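Capsular polysaccharide export system protein KpsC (PDB 6MGD) probably adds Kdo in beta-2,7 linkage to the conserved glycolipid anchor of bacterial capsules, acting as a glycosyltransferase of the GT-B clan. Local coordinates at residues A123-V126 and I127-L130. Numbering follows the deposited sequence.
Sequences AQRV and IELL
The backbone N of Leu129 donates to Arg125 O at 2.8 Å, and the leucine CB also comes within 3.3 Å of Arg125 O. Three more bonds of this i to i+4 kind join Ile127 N to Ala123 O, Glu128 N to Gln124 O and Leu130 N to Val126 O, so the stretch is regular alpha helix. On its outer side Arg125 and Glu128, three residues apart, run side by side and form a salt bridge, NH1 of Arg125 to OE1 of Glu128, modelled at 2.5 Å, short enough that the exact value is doubtful. Arg125 gets there by bending at chi2 (-93°) and chi3, whereas Glu128 stays extended beyond CG; the carboxylate stands nearly perpendicular to the guanidinium (85°) and meets its edge. An alanine in place of Glu128 removes the carboxylate, which would probably cost Arg125 its charged mate on this helix and let the guanidinium turn more freely.

The chain forms two sheet-based halves, as in the GT-B clan, and its late part returns to the sheet of the early strands; there helix 117-132 packs against helices 286-296, through Ala123, Val126 and Ile127, and 311-322, through Val126, Leu129 and Leu130. Between the two turns, CG1 of Val126, anti to the backbone N (chi1 172°), lies 4.1 Å from CD1 of Leu130, both side chains pointing the same way. Leu130 also reaches the loop residues Ile77 and Leu79.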
# COMPACT_ATOMS: atom_id res chain seq x y z
N ALA A 123 -8.61 -10.31 12.59
CA ALA A 123 -7.36 -9.60 12.39
C ALA A 123 -6.20 -10.33 13.05
O ALA A 123 -5.10 -10.42 12.48
CB ALA A 123 -7.47 -8.17 12.93
N GLN A 124 -6.42 -10.88 14.24
CA GLN A 124 -5.37 -11.65 14.90
C GLN A 124 -5.10 -12.96 14.16
O GLN A 124 -3.96 -13.42 14.10
CB GLN A 124 -5.74 -11.92 16.35
CG GLN A 124 -4.61 -12.54 17.16
CD GLN A 124 -3.31 -11.76 17.03
OE1 GLN A 124 -3.30 -10.53 17.17
NE2 GLN A 124 -2.22 -12.46 16.76
N ARG A 125 -6.15 -13.57 13.59
CA ARG A 125 -5.95 -14.78 12.79
C ARG A 125 -5.18 -14.47 11.51
O ARG A 125 -4.33 -15.26 11.08
CB ARG A 125 -7.30 -15.42 12.47
CG ARG A 125 -8.12 -15.82 13.69
CD ARG A 125 -7.88 -17.27 14.10
NE ARG A 125 -6.49 -17.53 14.46
CZ ARG A 125 -5.98 -17.35 15.67
NH1 ARG A 125 -4.71 -17.62 15.90
NH2 ARG A 125 -6.75 -16.89 16.66
N VAL A 126 -5.47 -13.33 10.88
CA VAL A 126 -4.79 -12.96 9.64
C VAL A 126 -3.32 -12.67 9.91
O VAL A 126 -2.44 -13.01 9.11
CB VAL A 126 -5.50 -11.77 8.97
CG1 VAL A 126 -4.69 -11.26 7.79
CG2 VAL A 126 -6.89 -12.17 8.52
N ILE A 127 -3.02 -12.03 11.05
CA ILE A 127 -1.63 -11.76 11.41
C ILE A 127 -0.88 -13.07 11.60
O ILE A 127 0.22 -13.26 11.06
CB ILE A 127 -1.57 -10.89 12.67
CG1 ILE A 127 -2.05 -9.47 12.36
CG2 ILE A 127 -0.16 -10.86 13.24
CD1 ILE A 127 -2.20 -8.59 13.58
N GLU A 128 -1.46 -14.01 12.35
CA GLU A 128 -0.83 -15.30 12.55
C GLU A 128 -0.68 -16.06 11.24
O GLU A 128 0.34 -16.71 10.99
CB GLU A 128 -1.63 -16.12 13.57
CG GLU A 128 -0.81 -16.60 14.76
CD GLU A 128 -1.61 -17.47 15.70
OE1 GLU A 128 -2.41 -16.92 16.49
OE2 GLU A 128 -1.44 -18.70 15.65
N LEU A 129 -1.70 -15.98 10.37
CA LEU A 129 -1.63 -16.66 9.08
C LEU A 129 -0.49 -16.13 8.23
O LEU A 129 0.24 -16.90 7.60
CB LEU A 129 -2.96 -16.51 8.33
CG LEU A 129 -4.00 -17.62 8.46
CD1 LEU A 129 -5.23 -17.26 7.65
CD2 LEU A 129 -3.42 -18.95 8.00
N LEU A 130 -0.32 -14.80 8.19
CA LEU A 130 0.71 -14.20 7.34
C LEU A 130 2.11 -14.53 7.85
O LEU A 130 3.00 -14.84 7.06
CB LEU A 130 0.50 -12.69 7.26
CG LEU A 130 -0.73 -12.18 6.51
CD1 LEU A 130 -0.80 -10.65 6.55
CD2 LEU A 130 -0.74 -12.68 5.08